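Local coordinates for uncharacterized protein (Bacteroides ovatus, PDB 4DQA), which is of unknown function but probably binds carbohydrate, pairing a BT_3987-like N-terminal domain with a concanavalin A-like lectin/glucanase domain, at residues M27-L31 with Y130-S134; V49-V55 with V110-R114. All coordinates share one frame. Residues are numbered along the deposited sequence.

Interaction 1 (M27-L31 with Y130-S134)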
loop_
_atom_site.group_PDB
_atom_site.type_symbol
_atom_site.label_atom_id
_atom_site.label_comp_id
_atom_site.label_asym_id
_atom_site.label_seq_id
_atom_site.Cartn_x
_atom_site.Cartn_y
_atom_site.Cartn_z
HETATM N N MSE A 27 17.699 -17.161 -4.000
HETATM C CA MSE A 27 17.728 -18.084 -2.880
HETATM C C MSE A 27 17.481 -19.500 -3.367
HETATM O O MSE A 27 16.938 -19.703 -4.451
HETATM C CB MSE A 27 16.711 -17.695 -1.811
HETATM C CG MSE A 27 15.294 -17.890 -2.221
HETATM SE SE MSE A 27 14.131 -17.900 -0.663
HETATM C CE MSE A 27 14.767 -19.549 0.171
ATOM N N THR A 28 17.898 -20.471 -2.564
ATOM C CA THR A 28 17.704 -21.870 -2.904
ATOM C C THR A 28 16.934 -22.559 -1.795
ATOM O O THR A 28 17.054 -22.203 -0.622
ATOM C CB THR A 28 19.051 -22.595 -3.092
ATOM O OG1 THR A 28 19.838 -22.462 -1.900
ATOM C CG2 THR A 28 19.805 -22.016 -4.267
ATOM N N PHE A 29 16.121 -23.534 -2.180
ATOM C CA PHE A 29 15.465 -24.395 -1.215
ATOM C C PHE A 29 15.356 -25.828 -1.737
ATOM O O PHE A 29 15.529 -26.092 -2.942
ATOM C CB PHE A 29 14.082 -23.823 -0.827
ATOM C CG PHE A 29 13.075 -23.808 -1.953
ATOM C CD1 PHE A 29 12.249 -24.889 -2.172
ATOM C CD2 PHE A 29 12.939 -22.702 -2.770
ATOM C CE1 PHE A 29 11.315 -24.888 -3.194
ATOM C CE2 PHE A 29 11.998 -22.702 -3.786
ATOM C CZ PHE A 29 11.195 -23.795 -3.997
ATOM N N ASP A 30 15.080 -26.741 -0.816
ATOM C CA ASP A 30 15.050 -28.169 -1.082
ATOM C C ASP A 30 13.643 -28.587 -1.455
ATOM O O ASP A 30 12.663 -28.130 -0.853
ATOM C CB ASP A 30 15.510 -28.943 0.154
ATOM C CG ASP A 30 16.982 -28.707 0.486
ATOM O OD1 ASP A 30 17.767 -28.381 -0.429
ATOM O OD2 ASP A 30 17.351 -28.851 1.670
ATOM N N LEU A 31 13.559 -29.464 -2.442
ATOM C CA LEU A 31 12.302 -30.022 -2.900
ATOM C C LEU A 31 12.386 -31.537 -2.797
ATOM O O LEU A 31 13.231 -32.170 -3.461
ATOM C CB LEU A 31 12.036 -29.603 -4.338
ATOM C CG LEU A 31 10.730 -30.097 -4.936
ATOM C CD1 LEU A 31 9.570 -29.471 -4.179
ATOM C CD2 LEU A 31 10.714 -29.752 -6.418
ATOM N N TYR A 130 3.511 -26.017 -1.875
ATOM C CA TYR A 130 3.373 -24.570 -2.009
ATOM C C TYR A 130 4.462 -23.858 -1.227
ATOM O O TYR A 130 4.642 -24.094 -0.033
ATOM C CB TYR A 130 2.005 -24.108 -1.500
ATOM C CG TYR A 130 0.822 -24.708 -2.214
ATOM C CD1 TYR A 130 0.342 -25.971 -1.873
ATOM C CD2 TYR A 130 0.163 -24.014 -3.210
ATOM C CE1 TYR A 130 -0.730 -26.521 -2.510
ATOM C CE2 TYR A 130 -0.929 -24.556 -3.843
ATOM C CZ TYR A 130 -1.360 -25.825 -3.506
ATOM O OH TYR A 130 -2.452 -26.394 -4.150
ATOM N N PHE A 131 5.234 -23.042 -1.922
ATOM C CA PHE A 131 6.285 -22.268 -1.298
ATOM C C PHE A 131 5.898 -20.801 -1.373
ATOM O O PHE A 131 5.687 -20.271 -2.446
ATOM C CB PHE A 131 7.600 -22.529 -2.017
ATOM C CG PHE A 131 8.010 -23.981 -1.969
ATOM C CD1 PHE A 131 8.752 -24.476 -0.894
ATOM C CD2 PHE A 131 7.594 -24.852 -2.945
ATOM C CE1 PHE A 131 9.108 -25.825 -0.842
ATOM C CE2 PHE A 131 7.948 -26.203 -2.895
ATOM C CZ PHE A 131 8.691 -26.682 -1.837
ATOM N N PHE A 132 5.791 -20.171 -0.214
ATOM C CA PHE A 132 5.297 -18.808 -0.122
ATOM C C PHE A 132 6.451 -17.866 0.197
ATOM O O PHE A 132 7.372 -18.191 0.964
ATOM C CB PHE A 132 4.227 -18.721 0.952
ATOM C CG PHE A 132 3.016 -19.543 0.658
ATOM C CD1 PHE A 132 2.071 -19.099 -0.238
ATOM C CD2 PHE A 132 2.809 -20.757 1.283
ATOM C CE1 PHE A 132 0.947 -19.839 -0.505
ATOM C CE2 PHE A 132 1.688 -21.506 1.019
ATOM C CZ PHE A 132 0.750 -21.050 0.118
ATOM N N PHE A 133 6.406 -16.690 -0.419
ATOM C CA PHE A 133 7.468 -15.700 -0.264
ATOM C C PHE A 133 6.822 -14.366 0.049
ATOM O O PHE A 133 5.968 -13.882 -0.695
ATOM C CB PHE A 133 8.289 -15.603 -1.546
ATOM C CG PHE A 133 8.869 -16.900 -1.980
ATOM C CD1 PHE A 133 8.102 -17.802 -2.719
ATOM C CD2 PHE A 133 10.163 -17.258 -1.637
ATOM C CE1 PHE A 133 8.628 -19.019 -3.112
ATOM C CE2 PHE A 133 10.683 -18.480 -2.031
ATOM C CZ PHE A 133 9.913 -19.357 -2.761
ATOM N N SER A 134 7.191 -13.785 1.183
ATOM C CA SER A 134 6.653 -12.495 1.551
ATOM C C SER A 134 7.709 -11.436 1.266
ATOM O O SER A 134 8.911 -11.649 1.475
ATOM C CB SER A 134 6.256 -12.491 3.019
ATOM O OG SER A 134 7.313 -12.972 3.834
#
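Phenylalanines dominate this buried contact between strands 27-31 and 130-134, which run nearly antiparallel (161°) but lie 10.5 Å apart at their closest axes. With the F29 and F131 CA atoms 9.4 Å apart, the backbones are too distant for strand pairing; no hydrogen bond crosses, and side chains fill the gap. F29 takes the p rotamer, whereas F131 and F133 are both m, and all three start toward the opposing strand. The F29 and F131 rings meet obliquely, planes at 35° and centroids 4.2 Å apart, with F29 CE1 over one face of F131, 3.4 Å from F131 CE1. Across the F29 ring, CE2 lies 4.1 Å from F133 CZ, at the edge of the F133 ring. M27, a selenomethionine with p, t, m torsions, curls its tip to the same ring, placing SE 3.8 Å from F133 CE2 in a Met-aromatic contact at the ring edge. L31 leaves its backbone sideways, yet its t, p conformation carries CD1 to within 3.7 Å of F131 CZ. Side chains meeting this way between facing sheets form part of a beta-sandwich core, consistent with the immunoglobulin-like folds of the E-set clan. F29 also packs on V95 of strand 93-97, beside 27-31 in one sheet, while F131 and F133 touch M113 and L111 of strand 107-117, a neighbour of 128-135 in the facing sheet.

Interaction 2 (V49-V55 with V110-R114)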
loop_
_atom_site.group_PDB
_atom_site.type_symbol
_atom_site.label_atom_id
_atom_site.label_comp_id
_atom_site.label_asym_id
_atom_site.label_seq_id
_atom_site.Cartn_x
_atom_site.Cartn_y
_atom_site.Cartn_z
ATOM N N VAL A 49 6.603 -26.759 -12.479
ATOM C CA VAL A 49 5.839 -25.668 -11.866
ATOM C C VAL A 49 4.387 -25.862 -12.233
ATOM O O VAL A 49 4.043 -26.104 -13.396
ATOM C CB VAL A 49 6.341 -24.322 -12.350
ATOM C CG1 VAL A 49 5.482 -23.180 -11.788
ATOM C CG2 VAL A 49 7.815 -24.142 -11.987
ATOM N N ALA A 50 3.511 -25.825 -11.240
ATOM C CA ALA A 50 2.104 -26.046 -11.475
ATOM C C ALA A 50 1.458 -24.889 -12.240
ATOM O O ALA A 50 1.992 -23.794 -12.298
ATOM C CB ALA A 50 1.374 -26.237 -10.154
ATOM N N GLU A 51 0.296 -25.160 -12.798
ATOM C CA GLU A 51 -0.454 -24.155 -13.536
ATOM C C GLU A 51 -0.848 -22.983 -12.641
ATOM O O GLU A 51 -1.178 -23.170 -11.473
ATOM C CB GLU A 51 -1.725 -24.779 -14.100
ATOM C CG GLU A 51 -1.492 -25.849 -15.167
ATOM C CD GLU A 51 -1.269 -25.267 -16.554
ATOM O OE1 GLU A 51 -0.851 -24.089 -16.669
ATOM O OE2 GLU A 51 -1.531 -25.985 -17.540
ATOM N N PRO A 52 -0.827 -21.756 -13.183
ATOM C CA PRO A 52 -1.266 -20.615 -12.373
ATOM C C PRO A 52 -2.680 -20.781 -11.797
ATOM O O PRO A 52 -2.934 -20.213 -10.733
ATOM C CB PRO A 52 -1.218 -19.444 -13.362
ATOM C CG PRO A 52 -0.163 -19.830 -14.347
ATOM C CD PRO A 52 -0.277 -21.334 -14.488
ATOM N N SER A 53 -3.563 -21.532 -12.462
ATOM C CA SER A 53 -4.919 -21.752 -11.954
ATOM C C SER A 53 -4.933 -22.464 -10.599
ATOM O O SER A 53 -5.892 -22.305 -9.844
ATOM C CB SER A 53 -5.828 -22.506 -12.969
ATOM O OG SER A 53 -5.336 -23.796 -13.227
ATOM N N VAL A 54 -3.871 -23.215 -10.284
ATOM C CA VAL A 54 -3.707 -23.804 -8.967
ATOM C C VAL A 54 -3.648 -22.709 -7.891
ATOM O O VAL A 54 -4.257 -22.822 -6.814
ATOM C CB VAL A 54 -2.441 -24.659 -8.989
ATOM C CG1 VAL A 54 -1.944 -25.001 -7.624
ATOM C CG2 VAL A 54 -2.701 -25.889 -9.819
ATOM N N VAL A 55 -2.972 -21.601 -8.183
ATOM C CA VAL A 55 -2.909 -20.479 -7.254
ATOM C C VAL A 55 -4.259 -19.778 -7.159
ATOM O O VAL A 55 -4.686 -19.372 -6.100
ATOM C CB VAL A 55 -1.814 -19.489 -7.680
ATOM C CG1 VAL A 55 -1.779 -18.276 -6.767
ATOM C CG2 VAL A 55 -0.457 -20.195 -7.691
ATOM N N VAL A 110 3.851 -16.910 -4.466
ATOM C CA VAL A 110 3.852 -18.350 -4.282
ATOM C C VAL A 110 4.459 -19.028 -5.491
ATOM O O VAL A 110 4.307 -18.583 -6.635
ATOM C CB VAL A 110 2.421 -18.871 -4.017
ATOM C CG1 VAL A 110 1.495 -18.492 -5.168
ATOM C CG2 VAL A 110 2.403 -20.387 -3.767
ATOM N N LEU A 111 5.149 -20.120 -5.220
ATOM C CA LEU A 111 5.629 -21.019 -6.251
ATOM C C LEU A 111 5.043 -22.392 -5.934
ATOM O O LEU A 111 5.435 -23.019 -4.947
ATOM C CB LEU A 111 7.163 -21.083 -6.242
ATOM C CG LEU A 111 7.762 -22.081 -7.234
ATOM C CD1 LEU A 111 7.458 -21.658 -8.641
ATOM C CD2 LEU A 111 9.272 -22.202 -7.032
ATOM N N PRO A 112 4.102 -22.867 -6.756
ATOM C CA PRO A 112 3.517 -24.184 -6.537
ATOM C C PRO A 112 4.249 -25.199 -7.383
ATOM O O PRO A 112 4.359 -24.992 -8.587
ATOM C CB PRO A 112 2.076 -24.010 -7.015
ATOM C CG PRO A 112 2.166 -22.974 -8.102
ATOM C CD PRO A 112 3.353 -22.088 -7.757
HETATM N N MSE A 113 4.794 -26.234 -6.755
HETATM C CA MSE A 113 5.510 -27.275 -7.482
HETATM C C MSE A 113 4.704 -28.568 -7.510
HETATM O O MSE A 113 4.233 -29.032 -6.485
HETATM C CB MSE A 113 6.839 -27.560 -6.803
HETATM C CG MSE A 113 7.778 -26.373 -6.667
HETATM SE SE MSE A 113 8.373 -25.740 -8.413
HETATM C CE MSE A 113 8.797 -27.369 -9.256
ATOM N N ARG A 114 4.577 -29.149 -8.692
ATOM C CA ARG A 114 3.892 -30.404 -8.873
ATOM C C ARG A 114 4.882 -31.528 -8.946
ATOM O O ARG A 114 5.948 -31.375 -9.529
ATOM C CB ARG A 114 3.098 -30.372 -10.177
ATOM C CG ARG A 114 2.273 -31.613 -10.413
ATOM C CD ARG A 114 1.325 -31.408 -11.560
ATOM N NE ARG A 114 0.201 -30.521 -11.251
ATOM C CZ ARG A 114 -0.977 -30.933 -10.782
ATOM N NH1 ARG A 114 -1.175 -32.223 -10.519
ATOM N NH2 ARG A 114 -1.961 -30.055 -10.580
HETATM O O HOH W 1 -0.912 -28.017 -12.450
#
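A strand-to-helix turn packs here against a beta strand of the N-terminal domain: strand 43-49 ends beside strand 107-117, and the chain then folds over that strand as helix 52-62. V49 and M113 form an antiparallel non-hydrogen-bonded pair, CA atoms 4.7 Å apart, and the next residue closes the ladder with a nearly linear hydrogen bond from A50 N to P112 O (2.9 Å). On the sheet face carrying V49 and M113, V49 CG1 reaches L111 CD1 (4.0 Å) and V49 CG2 reaches M113 SE (4.0 Å). In this E-set-like beta sandwich the helix covers the outer face of the sheet, the face away from strand 27-31. There A50 CB lies 3.9 Å from P112 CB, and V55 CG2 touches both V110 CG1 (3.6 Å) and P112 CG (3.8 Å); V54 CG1 adds a looser contact with P112 CB (4.2 Å). At the partly exposed margin, a water accepts hydrogen bonds from E51 N (3.1 Å) and R114 NH2 (3.0 Å).

In the fold
The two interactions share one sheet, in which strands 128-135 and 107-117 are antiparallel neighbours; F131 O and L111 N, 2.8 Å apart, probably form a hydrogen bond between them. Interaction 1 lies on the inner face of this sheet and relies wholly on apolar and aromatic side chains. Interaction 2, its centre 12 Å away and also largely buried, straddles the sheet: V49, L111 and M113 share that inner face, and A50, V54, V55, V110 and P112 meet on the helix side. It adds strand pairing and a water-mediated link at its edge. F132, out of reach of strand 27-31, packs on V110, and Y130 OH approaches V54 CG1 (3.8 Å), so F131 and F133 face the core, while Y130 and F132 lie on the helix side.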